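Local coordinates for KaiC-like domain-containing protein (PDB 2EKD) that is of unknown function but has a KaiC-like domain of a family grouped with the P-loop NTPases, suggesting a distant kinship to that nucleotide-binding fold, at residues R27-L32 with Y56-V61; R85-L90 with V106-D111; S93-S98 with I125-T130; K123-L126 with E132-N135; N158-E161 with I167-L170. All blocks are in the same frame, centred on the assembly; numbering follows the deposited sequence.

Interaction 1: residues R27-L32 with Y56-V61; sequences RAELLL and YTRLKV
E29 meets R58 and L59 across two neighbouring helices of the alpha/beta sandwich. Helix 29-37 follows the first strand, 17-22, and helix 51-61 follows strand 44-48; by its place after the first strand, the former would correspond to the helix following the P-loop in P-loop NTPases. Near the start of its helix, the E29 chain leaves with CG between the backbone N and the carbonyl carbon (chi1 59°) and then bends, so that its methylenes slide along L59 while its head turns across R58. Its CB lies 3.8 Å from L59 CG. Its CG is closer still, 3.7 Å from L59 CD2. At the tip OE1 does the polar work: R58 NH2 donates to it at 2.9 Å and 155°, while R58 NE adds a weak bond at 3.2 Å. Both donors converge on this one oxygen, which lies at the guanidinium edge in its plane. The carboxylate is turned 69° from that plane and is approached from above its own, unlike a flat two-oxygen salt bridge. F55 also takes part in a cation-pi contact with R58. An alanine in place of E29 would remove both bonds and is likely to leave the buried R58 charge without its carboxylate mate. Beside the ion pair L59, flanked by F64 and L69, packs on helix 29-37, where its CD2 also reaches L30 CD2 at 4.1 Å. The second oxygen, E29 OE2, lies 3.4 Å from R58 NE and 3.7 Å from R58 CB.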
# COMPACT_ATOMS: atom_id res chain seq x y z
N ARG F 27 -10.34 -24.81 9.47
CA ARG F 27 -11.13 -25.63 10.37
C ARG F 27 -10.19 -26.10 11.48
O ARG F 27 -10.15 -27.28 11.83
CB ARG F 27 -11.73 -26.85 9.65
CG ARG F 27 -12.87 -26.52 8.71
CD ARG F 27 -13.67 -27.77 8.39
NE ARG F 27 -12.86 -28.78 7.71
CZ ARG F 27 -13.29 -30.00 7.42
NH1 ARG F 27 -14.53 -30.37 7.74
NH2 ARG F 27 -12.49 -30.86 6.80
N ALA F 28 -9.42 -25.15 12.02
CA ALA F 28 -8.46 -25.42 13.08
C ALA F 28 -9.07 -26.09 14.31
O ALA F 28 -8.36 -26.72 15.09
CB ALA F 28 -7.77 -24.11 13.49
N GLU F 29 -10.38 -25.97 14.48
CA GLU F 29 -11.03 -26.59 15.62
C GLU F 29 -10.81 -28.11 15.62
O GLU F 29 -10.74 -28.74 16.69
CB GLU F 29 -12.54 -26.29 15.60
CG GLU F 29 -13.25 -26.76 14.34
CD GLU F 29 -13.47 -25.64 13.33
OE1 GLU F 29 -12.68 -24.67 13.32
OE2 GLU F 29 -14.43 -25.75 12.54
N LEU F 30 -10.69 -28.71 14.43
CA LEU F 30 -10.46 -30.15 14.31
C LEU F 30 -9.15 -30.56 14.97
O LEU F 30 -9.07 -31.61 15.61
CB LEU F 30 -10.44 -30.60 12.84
CG LEU F 30 -11.68 -30.40 11.97
CD1 LEU F 30 -11.48 -31.11 10.63
CD2 LEU F 30 -12.91 -30.97 12.68
N LEU F 31 -8.12 -29.73 14.81
CA LEU F 31 -6.81 -30.02 15.40
C LEU F 31 -6.89 -29.84 16.91
O LEU F 31 -6.22 -30.55 17.67
CB LEU F 31 -5.74 -29.08 14.84
CG LEU F 31 -4.34 -29.35 15.40
CD1 LEU F 31 -3.90 -30.78 15.05
CD2 LEU F 31 -3.34 -28.33 14.85
N LEU F 32 -7.70 -28.88 17.34
CA LEU F 32 -7.88 -28.63 18.76
C LEU F 32 -8.57 -29.83 19.38
O LEU F 32 -8.16 -30.31 20.44
CB LEU F 32 -8.75 -27.40 19.00
CG LEU F 32 -9.09 -27.28 20.49
CD1 LEU F 32 -7.83 -26.88 21.26
CD2 LEU F 32 -10.21 -26.28 20.71
N TYR F 56 -15.70 -24.61 20.21
CA TYR F 56 -16.64 -25.58 20.76
C TYR F 56 -17.92 -25.67 19.94
O TYR F 56 -18.36 -26.76 19.57
CB TYR F 56 -16.97 -25.18 22.20
CG TYR F 56 -18.08 -25.97 22.85
CD1 TYR F 56 -17.83 -27.19 23.45
CD2 TYR F 56 -19.38 -25.47 22.88
CE1 TYR F 56 -18.83 -27.90 24.09
CE2 TYR F 56 -20.40 -26.17 23.51
CZ TYR F 56 -20.12 -27.38 24.12
OH TYR F 56 -21.13 -28.07 24.76
N THR F 57 -18.52 -24.52 19.66
CA THR F 57 -19.76 -24.45 18.88
C THR F 57 -19.63 -25.05 17.48
O THR F 57 -20.52 -25.75 17.02
CB THR F 57 -20.23 -22.98 18.74
OG1 THR F 57 -20.58 -22.46 20.03
CG2 THR F 57 -21.45 -22.88 17.84
N ARG F 58 -18.53 -24.76 16.80
CA ARG F 58 -18.32 -25.27 15.45
C ARG F 58 -18.18 -26.78 15.45
O ARG F 58 -18.69 -27.46 14.56
CB ARG F 58 -17.06 -24.63 14.84
CG ARG F 58 -17.35 -23.70 13.67
CD ARG F 58 -16.52 -22.43 13.72
NE ARG F 58 -15.08 -22.68 13.87
CZ ARG F 58 -14.28 -21.91 14.60
NH1 ARG F 58 -14.77 -20.85 15.23
NH2 ARG F 58 -12.99 -22.19 14.70
N LEU F 59 -17.50 -27.30 16.47
CA LEU F 59 -17.31 -28.74 16.60
C LEU F 59 -18.65 -29.40 16.92
O LEU F 59 -18.97 -30.46 16.39
CB LEU F 59 -16.30 -29.03 17.71
CG LEU F 59 -14.85 -28.68 17.35
CD1 LEU F 59 -13.96 -28.74 18.59
CD2 LEU F 59 -14.35 -29.65 16.29
N LYS F 60 -19.42 -28.74 17.77
CA LYS F 60 -20.73 -29.24 18.18
C LYS F 60 -21.68 -29.35 17.00
O LYS F 60 -22.31 -30.39 16.81
CB LYS F 60 -21.33 -28.31 19.24
CG LYS F 60 -22.52 -28.88 20.00
CD LYS F 60 -22.84 -27.98 21.20
CE LYS F 60 -23.91 -28.56 22.11
NZ LYS F 60 -25.27 -28.32 21.58
N VAL F 61 -21.77 -28.30 16.19
CA VAL F 61 -22.65 -28.35 15.02
C VAL F 61 -22.12 -29.37 14.01
O VAL F 61 -22.89 -29.93 13.22
CB VAL F 61 -22.77 -26.97 14.31
CG1 VAL F 61 -23.05 -25.89 15.32
CG2 VAL F 61 -21.49 -26.66 13.53

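Interaction 2: residues R85-L90 with V106-D111; sequences RVIGRL and VSQLKD
Q108 and L109 lean from the loop after helix 99-105 onto I87 of the edge strand 85-90, one with a polar tip and the other with a methyl. Q108 starts with CG between its backbone N and carbonyl carbon (chi1 59°) and then runs extended, which carries its amide across to the strand. There Q108 NE2 donates to I87 O at 3.0 Å. The bond is bent, with an N-H...O angle of 135°, and neither flat group faces the other squarely: the donor is tilted from the carbonyl plane of I87, and the carbonyl oxygen is tilted from the amide plane of Q108. The same NE2 also bonds I105 O at the end of the preceding helix, so the amide nitrogen joins helix end to strand. Q108 OE1 lies 4.0 Å from I87 CB, against the root of the isoleucine.

Next to this, the apolar chains of I87 and L109 cross at about a right angle. They touch by single methyls, I87 CD1 lying 3.9 Å from L109 CD2. Both side chains also pack on Q73.

The pairing belongs to a beta-alpha-beta connection between the parallel but non-adjacent strands 85-90 and 114-119, by way of helix 99-105. Strand 73-77 lies next to 85-90 and binds it through backbone bonds of I87 with V74 and of G88 and L90 with K76, while L90 packs under helix 99-105 and V106 settles on I75.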
# COMPACT_ATOMS: atom_id res chain seq x y z
N ARG F 85 -14.26 -26.38 32.59
CA ARG F 85 -14.16 -26.11 34.02
C ARG F 85 -13.28 -24.89 34.25
O ARG F 85 -12.05 -24.99 34.25
CB ARG F 85 -13.55 -27.32 34.75
CG ARG F 85 -14.36 -28.60 34.61
CD ARG F 85 -13.63 -29.77 35.25
NE ARG F 85 -14.33 -31.04 35.03
CZ ARG F 85 -13.87 -32.22 35.40
NH1 ARG F 85 -12.70 -32.31 36.02
NH2 ARG F 85 -14.57 -33.32 35.15
N VAL F 86 -13.91 -23.74 34.44
CA VAL F 86 -13.13 -22.52 34.66
C VAL F 86 -12.45 -22.52 36.04
O VAL F 86 -13.09 -22.56 37.08
CB VAL F 86 -14.08 -21.33 34.56
CG1 VAL F 86 -13.34 -20.03 34.87
CG2 VAL F 86 -14.67 -21.25 33.17
N ILE F 87 -11.11 -22.50 36.02
CA ILE F 87 -10.38 -22.47 37.29
C ILE F 87 -9.85 -21.07 37.60
O ILE F 87 -9.22 -20.82 38.62
CB ILE F 87 -9.21 -23.46 37.21
CG1 ILE F 87 -8.28 -23.09 36.05
CG2 ILE F 87 -9.75 -24.88 36.96
CD1 ILE F 87 -6.91 -23.76 36.17
N GLY F 88 -10.08 -20.14 36.66
CA GLY F 88 -9.59 -18.78 36.86
C GLY F 88 -10.08 -17.82 35.78
O GLY F 88 -10.39 -18.21 34.66
N ARG F 89 -10.14 -16.55 36.15
CA ARG F 89 -10.56 -15.49 35.24
C ARG F 89 -9.53 -14.37 35.35
O ARG F 89 -9.29 -13.84 36.43
CB ARG F 89 -11.95 -14.98 35.62
CG ARG F 89 -13.04 -16.04 35.51
CD ARG F 89 -14.44 -15.44 35.68
NE ARG F 89 -15.48 -16.39 35.29
CZ ARG F 89 -15.74 -17.53 35.93
NH1 ARG F 89 -15.03 -17.86 37.01
NH2 ARG F 89 -16.70 -18.33 35.50
N LEU F 90 -8.92 -14.01 34.23
CA LEU F 90 -7.92 -12.96 34.22
C LEU F 90 -8.42 -11.72 33.50
O LEU F 90 -9.17 -11.80 32.52
CB LEU F 90 -6.64 -13.45 33.55
CG LEU F 90 -5.82 -14.51 34.28
CD1 LEU F 90 -4.72 -15.00 33.36
CD2 LEU F 90 -5.24 -13.93 35.56
N VAL F 106 -2.34 -20.65 38.24
CA VAL F 106 -1.79 -21.96 37.93
C VAL F 106 -1.10 -22.60 39.13
O VAL F 106 -0.57 -23.71 39.05
CB VAL F 106 -0.77 -21.90 36.76
CG1 VAL F 106 -1.48 -21.45 35.49
CG2 VAL F 106 0.37 -20.96 37.10
N SER F 107 -1.10 -21.89 40.26
CA SER F 107 -0.48 -22.41 41.47
C SER F 107 -1.31 -23.59 41.97
O SER F 107 -0.79 -24.50 42.60
CB SER F 107 -0.43 -21.33 42.56
OG SER F 107 -1.73 -21.06 43.07
N GLN F 108 -2.61 -23.56 41.66
CA GLN F 108 -3.51 -24.63 42.08
C GLN F 108 -3.33 -25.89 41.24
O GLN F 108 -3.83 -26.96 41.59
CB GLN F 108 -4.96 -24.15 41.99
CG GLN F 108 -5.40 -23.70 40.61
CD GLN F 108 -6.79 -23.10 40.60
OE1 GLN F 108 -7.77 -23.78 40.92
NE2 GLN F 108 -6.89 -21.83 40.23
N LEU F 109 -2.61 -25.77 40.13
CA LEU F 109 -2.36 -26.90 39.25
C LEU F 109 -1.30 -27.82 39.85
O LEU F 109 -0.16 -27.42 40.06
CB LEU F 109 -1.92 -26.42 37.87
CG LEU F 109 -2.97 -25.61 37.10
CD1 LEU F 109 -2.40 -25.13 35.79
CD2 LEU F 109 -4.20 -26.48 36.87
N LYS F 110 -1.70 -29.06 40.13
CA LYS F 110 -0.81 -30.04 40.72
C LYS F 110 -0.12 -30.93 39.69
O LYS F 110 1.03 -31.34 39.88
CB LYS F 110 -1.59 -30.91 41.72
CG LYS F 110 -2.27 -30.11 42.83
CD LYS F 110 -2.92 -31.02 43.87
CE LYS F 110 -4.21 -31.66 43.37
NZ LYS F 110 -5.33 -30.68 43.29
N ASP F 111 -0.83 -31.23 38.60
CA ASP F 111 -0.30 -32.08 37.53
C ASP F 111 0.61 -31.34 36.55
O ASP F 111 0.22 -30.34 35.96
CB ASP F 111 -1.44 -32.71 36.73
CG ASP F 111 -2.09 -33.86 37.46
OD1 ASP F 111 -2.60 -33.66 38.57
OD2 ASP F 111 -2.08 -34.98 36.90

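Interaction 3: residues S93-S98 with I125-T130; sequences SKYVIS and ILLGNT
With CG beside its backbone N (chi1 -50°) and the ring turned about CB-CG (chi2 -60°), Y95 lays one ring face over L127 and G128 at the end of helix 121-127. The tyrosine stands in a tight turn where K94 and Y95 both have left-handed backbone angles, closed by S93 N bonding V96 O and by a weak bond from V96 N to S93 O. This turn belongs to the loop that links strand 85-90 to helix 99-105 of the alpha/beta sandwich. L127 CB supplies a CH-pi contact, 3.9 Å from the centroid of the Y95 ring and 27° off its normal, displaced toward CD1 and CE1. The two side chains cross at about a right angle. On the same face, nearer the other rim, lies the backbone of the helix end: L127 O is 3.3 Å from Y95 CE2, and the peptide N of G128 also sits over the ring. This touch is packing, and no hydrogen bond crosses between the segments. An alanine instead of Y95 would remove the ring and would probably uncover the last turn of helix 121-127, leaving the loop without its main hold there. E132 of the next helix also packs on Y95, and that helix begins after N129, the N-cap residue whose OD1 bonds E132 N. G128 carries no side chain, and its CA comes to 3.5 Å from Y95 CD2.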
# COMPACT_ATOMS: atom_id res chain seq x y z
N SER F 93 -6.04 -5.75 30.40
CA SER F 93 -5.84 -4.31 30.42
C SER F 93 -4.80 -3.94 29.36
O SER F 93 -3.69 -4.47 29.36
CB SER F 93 -5.36 -3.85 31.80
OG SER F 93 -4.14 -4.48 32.16
N LYS F 94 -5.16 -3.02 28.47
CA LYS F 94 -4.28 -2.59 27.39
C LYS F 94 -3.99 -3.77 26.46
O LYS F 94 -2.91 -3.88 25.88
CB LYS F 94 -2.97 -2.03 27.96
CG LYS F 94 -3.13 -0.69 28.66
CD LYS F 94 -3.34 0.45 27.66
CE LYS F 94 -2.41 0.31 26.46
NZ LYS F 94 -1.70 1.56 26.07
N TYR F 95 -4.98 -4.66 26.35
CA TYR F 95 -4.89 -5.83 25.50
C TYR F 95 -3.76 -6.78 25.91
O TYR F 95 -3.09 -7.37 25.05
CB TYR F 95 -4.72 -5.40 24.05
CG TYR F 95 -5.75 -4.37 23.64
CD1 TYR F 95 -7.11 -4.67 23.69
CD2 TYR F 95 -5.37 -3.09 23.24
CE1 TYR F 95 -8.07 -3.71 23.36
CE2 TYR F 95 -6.32 -2.13 22.90
CZ TYR F 95 -7.67 -2.44 22.97
OH TYR F 95 -8.61 -1.49 22.64
N VAL F 96 -3.56 -6.93 27.21
CA VAL F 96 -2.53 -7.81 27.74
C VAL F 96 -2.94 -8.32 29.12
O VAL F 96 -3.84 -7.76 29.76
CB VAL F 96 -1.16 -7.08 27.84
CG1 VAL F 96 -1.20 -6.05 28.95
CG2 VAL F 96 -0.05 -8.09 28.08
N ILE F 97 -2.28 -9.38 29.58
CA ILE F 97 -2.58 -9.95 30.89
C ILE F 97 -1.39 -9.81 31.84
O ILE F 97 -0.24 -9.91 31.44
CB ILE F 97 -2.95 -11.46 30.77
CG1 ILE F 97 -4.40 -11.62 30.31
CG2 ILE F 97 -2.75 -12.16 32.11
CD1 ILE F 97 -4.66 -11.13 28.90
N SER F 98 -1.70 -9.56 33.11
CA SER F 98 -0.68 -9.42 34.14
C SER F 98 -0.04 -10.79 34.33
O SER F 98 -0.74 -11.80 34.39
CB SER F 98 -1.31 -8.97 35.45
OG SER F 98 -0.37 -8.99 36.51
N ILE F 125 -4.23 -8.81 19.45
CA ILE F 125 -3.36 -8.09 18.54
C ILE F 125 -4.16 -7.20 17.60
O ILE F 125 -3.78 -6.06 17.35
CB ILE F 125 -2.50 -9.08 17.74
CG1 ILE F 125 -1.51 -9.76 18.69
CG2 ILE F 125 -1.80 -8.37 16.59
CD1 ILE F 125 -0.73 -10.89 18.07
N LEU F 126 -5.26 -7.73 17.06
CA LEU F 126 -6.09 -6.96 16.15
C LEU F 126 -6.64 -5.71 16.83
O LEU F 126 -6.80 -4.67 16.20
CB LEU F 126 -7.26 -7.82 15.63
CG LEU F 126 -8.28 -7.14 14.71
CD1 LEU F 126 -7.56 -6.61 13.47
CD2 LEU F 126 -9.36 -8.14 14.31
N LEU F 127 -6.92 -5.83 18.13
CA LEU F 127 -7.47 -4.72 18.91
C LEU F 127 -6.48 -3.65 19.35
O LEU F 127 -6.88 -2.51 19.62
CB LEU F 127 -8.18 -5.26 20.15
CG LEU F 127 -9.50 -6.00 19.93
CD1 LEU F 127 -9.78 -6.92 21.11
CD2 LEU F 127 -10.62 -4.98 19.74
N GLY F 128 -5.20 -3.99 19.43
CA GLY F 128 -4.23 -3.02 19.89
C GLY F 128 -3.32 -2.38 18.86
O GLY F 128 -3.22 -2.84 17.71
N ASN F 129 -2.65 -1.31 19.27
CA ASN F 129 -1.72 -0.62 18.40
C ASN F 129 -0.36 -1.34 18.48
O ASN F 129 -0.23 -2.38 19.12
CB ASN F 129 -1.59 0.86 18.80
CG ASN F 129 -1.21 1.05 20.25
OD1 ASN F 129 -0.51 0.21 20.84
ND2 ASN F 129 -1.65 2.16 20.84
N THR F 130 0.65 -0.78 17.83
CA THR F 130 1.97 -1.39 17.83
C THR F 130 2.54 -1.61 19.23
O THR F 130 3.09 -2.68 19.52
CB THR F 130 2.95 -0.55 17.00
OG1 THR F 130 2.45 -0.42 15.67
CG2 THR F 130 4.33 -1.20 16.96

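Interaction 4: residues K123-L126 with E132-N135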
# COMPACT_ATOMS: atom_id res chain seq x y z
N LYS F 123 -6.84 -11.90 18.38
CA LYS F 123 -7.83 -10.89 18.73
C LYS F 123 -7.20 -9.76 19.54
O LYS F 123 -7.48 -8.58 19.30
CB LYS F 123 -8.99 -11.52 19.52
CG LYS F 123 -9.87 -12.45 18.69
CD LYS F 123 -10.92 -13.14 19.55
CE LYS F 123 -11.74 -14.13 18.71
NZ LYS F 123 -12.86 -14.75 19.49
N LEU F 124 -6.36 -10.12 20.51
CA LEU F 124 -5.69 -9.12 21.34
C LEU F 124 -4.83 -8.21 20.47
O LEU F 124 -4.69 -7.01 20.74
CB LEU F 124 -4.78 -9.78 22.37
CG LEU F 124 -5.45 -10.60 23.47
CD1 LEU F 124 -4.36 -11.17 24.41
CD2 LEU F 124 -6.42 -9.71 24.24
N ILE F 125 -4.23 -8.81 19.45
CA ILE F 125 -3.36 -8.09 18.54
C ILE F 125 -4.16 -7.20 17.60
O ILE F 125 -3.78 -6.06 17.35
CB ILE F 125 -2.50 -9.08 17.74
CG1 ILE F 125 -1.51 -9.76 18.69
CG2 ILE F 125 -1.80 -8.37 16.59
CD1 ILE F 125 -0.73 -10.89 18.07
N LEU F 126 -5.26 -7.73 17.06
CA LEU F 126 -6.09 -6.96 16.15
C LEU F 126 -6.64 -5.71 16.83
O LEU F 126 -6.80 -4.67 16.20
CB LEU F 126 -7.26 -7.82 15.63
CG LEU F 126 -8.28 -7.14 14.71
CD1 LEU F 126 -7.56 -6.61 13.47
CD2 LEU F 126 -9.36 -8.14 14.31
N GLU F 132 0.93 -1.88 22.13
CA GLU F 132 0.19 -2.90 22.87
C GLU F 132 0.47 -4.29 22.28
O GLU F 132 0.50 -5.28 23.00
CB GLU F 132 -1.31 -2.59 22.84
CG GLU F 132 -1.63 -1.25 23.51
CD GLU F 132 -3.04 -0.72 23.22
OE1 GLU F 132 -3.49 -0.76 22.05
OE2 GLU F 132 -3.69 -0.25 24.18
N ASN F 133 0.69 -4.34 20.97
CA ASN F 133 0.99 -5.61 20.29
C ASN F 133 2.31 -6.15 20.84
O ASN F 133 2.43 -7.34 21.15
CB ASN F 133 1.12 -5.39 18.78
CG ASN F 133 -0.23 -5.16 18.10
OD1 ASN F 133 -0.28 -4.80 16.92
ND2 ASN F 133 -1.32 -5.38 18.82
N ILE F 134 3.31 -5.28 20.95
CA ILE F 134 4.60 -5.69 21.46
C ILE F 134 4.45 -6.28 22.87
O ILE F 134 5.13 -7.24 23.23
CB ILE F 134 5.58 -4.48 21.47
CG1 ILE F 134 6.00 -4.17 20.04
CG2 ILE F 134 6.80 -4.78 22.32
CD1 ILE F 134 6.56 -2.78 19.84
N ASN F 135 3.55 -5.72 23.67
CA ASN F 135 3.34 -6.24 25.02
C ASN F 135 2.71 -7.63 24.95
O ASN F 135 2.99 -8.49 25.78
CB ASN F 135 2.46 -5.30 25.85
CG ASN F 135 3.19 -4.04 26.25
OD1 ASN F 135 4.38 -4.08 26.58
ND2 ASN F 135 2.49 -2.91 26.24
O HOH W 1 -2.42 -5.76 21.44
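N133 bridges to I125 between 121-127 and 130-141, two consecutive helices of the alpha/beta sandwich that are joined by a short turn and run obliquely against each other. These two residues bury most of the surface here, and their CA atoms are only 5.3 Å apart. N133 holds CG beside its backbone N (chi1 -74°), which sends the amide across to the end of the first helix. Its ND2 donates to I125 O at 2.9 Å and 148°. The nitrogen arrives from the side of the carbonyl, in its plane and on a lone pair, with a C=O...N angle of 112°, while the oxygen is tilted from the amide plane of N133. I125 O also receives G128 N in the closing turn of its helix, so two donors grip it. ND2 has a further, weak bond to G128 O.

The side chains of I125 and N133 cross at about a right angle, I125 CG2 lying 3.8 Å from N133 ND2. The methyl thus packs against the same group that binds the isoleucine carbonyl. H163 and I167, from helices 157-163 and 165-174, also touch both residues.

L124 joins in through a water. One residue earlier than I125, its carbonyl is too far for a direct bond to N133, and the water fills the step: it donates to L124 O at 2.7 Å and accepts from N133 ND2 at 2.9 Å.

Interaction 5: residues N158-E161 with I167-L170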
# COMPACT_ATOMS: atom_id res chain seq x y z
N ASN F 158 -3.47 -14.70 8.99
CA ASN F 158 -3.85 -13.56 8.17
C ASN F 158 -4.32 -12.36 8.97
O ASN F 158 -4.04 -11.22 8.61
CB ASN F 158 -4.94 -13.96 7.17
CG ASN F 158 -4.45 -14.97 6.15
OD1 ASN F 158 -3.26 -14.99 5.80
ND2 ASN F 158 -5.36 -15.80 5.65
N VAL F 159 -5.04 -12.61 10.06
CA VAL F 159 -5.51 -11.54 10.91
C VAL F 159 -4.33 -10.77 11.48
O VAL F 159 -4.34 -9.54 11.51
CB VAL F 159 -6.38 -12.09 12.06
CG1 VAL F 159 -6.61 -11.01 13.10
CG2 VAL F 159 -7.71 -12.58 11.52
N ILE F 160 -3.30 -11.48 11.95
CA ILE F 160 -2.12 -10.80 12.51
C ILE F 160 -1.28 -10.19 11.39
O ILE F 160 -0.88 -9.03 11.46
CB ILE F 160 -1.22 -11.78 13.31
CG1 ILE F 160 -2.00 -12.39 14.48
CG2 ILE F 160 -0.00 -11.03 13.82
CD1 ILE F 160 -1.19 -13.40 15.29
N GLU F 161 -1.04 -10.97 10.35
CA GLU F 161 -0.25 -10.53 9.20
C GLU F 161 -0.78 -9.24 8.57
O GLU F 161 -0.03 -8.30 8.34
CB GLU F 161 -0.21 -11.66 8.17
CG GLU F 161 0.28 -11.29 6.77
CD GLU F 161 1.74 -10.92 6.72
OE1 GLU F 161 2.56 -11.62 7.36
OE2 GLU F 161 2.09 -9.93 6.03
N ILE F 167 4.58 -7.57 13.70
CA ILE F 167 4.17 -8.31 14.88
C ILE F 167 4.19 -9.82 14.64
O ILE F 167 4.61 -10.59 15.52
CB ILE F 167 2.76 -7.89 15.33
CG1 ILE F 167 2.77 -6.41 15.72
CG2 ILE F 167 2.29 -8.77 16.48
CD1 ILE F 167 3.68 -6.10 16.89
N LEU F 168 3.75 -10.26 13.47
CA LEU F 168 3.76 -11.68 13.16
C LEU F 168 5.19 -12.20 13.19
O LEU F 168 5.47 -13.25 13.78
CB LEU F 168 3.13 -11.94 11.79
CG LEU F 168 3.10 -13.41 11.37
CD1 LEU F 168 2.33 -14.23 12.43
CD2 LEU F 168 2.43 -13.55 10.00
N ASP F 169 6.11 -11.47 12.55
CA ASP F 169 7.51 -11.88 12.52
C ASP F 169 8.12 -11.94 13.92
O ASP F 169 8.94 -12.80 14.21
CB ASP F 169 8.32 -10.91 11.65
CG ASP F 169 8.15 -11.18 10.17
OD1 ASP F 169 8.66 -12.22 9.68
OD2 ASP F 169 7.50 -10.35 9.48
N LEU F 170 7.72 -11.01 14.78
CA LEU F 170 8.23 -10.99 16.14
C LEU F 170 7.71 -12.22 16.89
O LEU F 170 8.45 -12.85 17.64
CB LEU F 170 7.76 -9.73 16.88
CG LEU F 170 8.66 -8.51 17.00
CD1 LEU F 170 8.15 -7.68 18.18
CD2 LEU F 170 10.11 -8.90 17.24
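Consecutive helices 157-163 and 165-174 of the alpha/beta sandwich are joined by a short turn and run obliquely against each other, and I160 with E161 on the first faces I167 with L168 on the second. The backbones are close, with the CA atoms of E161 and L168 5.8 Å apart. I160 CG2 is the methyl that points across. It rests 3.8 Å from L168 CB and, less closely, 4.2 Å from I167 CG2. It is thus set against the root of the leucine, whose chain runs roughly at right angles to that of the isoleucine.

L168 extends away from its helix with CG anti to the backbone N (chi1 180°), which brings one methyl over to E161. L168 CD2 lies 3.7 Å from E161 CB. The glutamate then bends at chi2 (68°), folding its carboxylate back alongside the same methyl, with E161 OE1 3.3 Å from L168 CD2. The polar end is anchored elsewhere: E161 OE2 bonds S165 OG at the start of the second helix. D169 turns to another copy of the protein, with a salt bridge to K162 and a hydrogen bond to N158 of a neighbouring subunit.

No hydrogen bond crosses between the two segments, and the hold between them is mainly apolar packing. The E161 and D169 carboxylates are like charges, with E161 OE1 5.5 Å from D169 OD2; their mutual repulsion would probably be tempered at D169 by K162 of the neighbouring subunit.

In the fold
Interactions 3, 4 and 5 form one continuous patch; interaction 2 touches it at one point and interaction 1 stands apart. Interactions 3 and 4 share I125 and L126, their centres about 4 Å apart; E132 also meets both K94, in a weak ion pair, and Y95. Interaction 5 joins through apolar packing, I125 CD1 lying 3.8 Å from I160 CD1 and N133 CB 3.3 Å from I167 CD1. Interaction 2 touches interaction 3 where L90 CD1 meets I97 CG2 at 3.7 Å, although their centres are about 23 Å apart. Interaction 1 touches none, its nearest atoms being about 8 Å from those of interaction 4. Neighbouring subunits contact the segments of interactions 1, 3, 4 and 5.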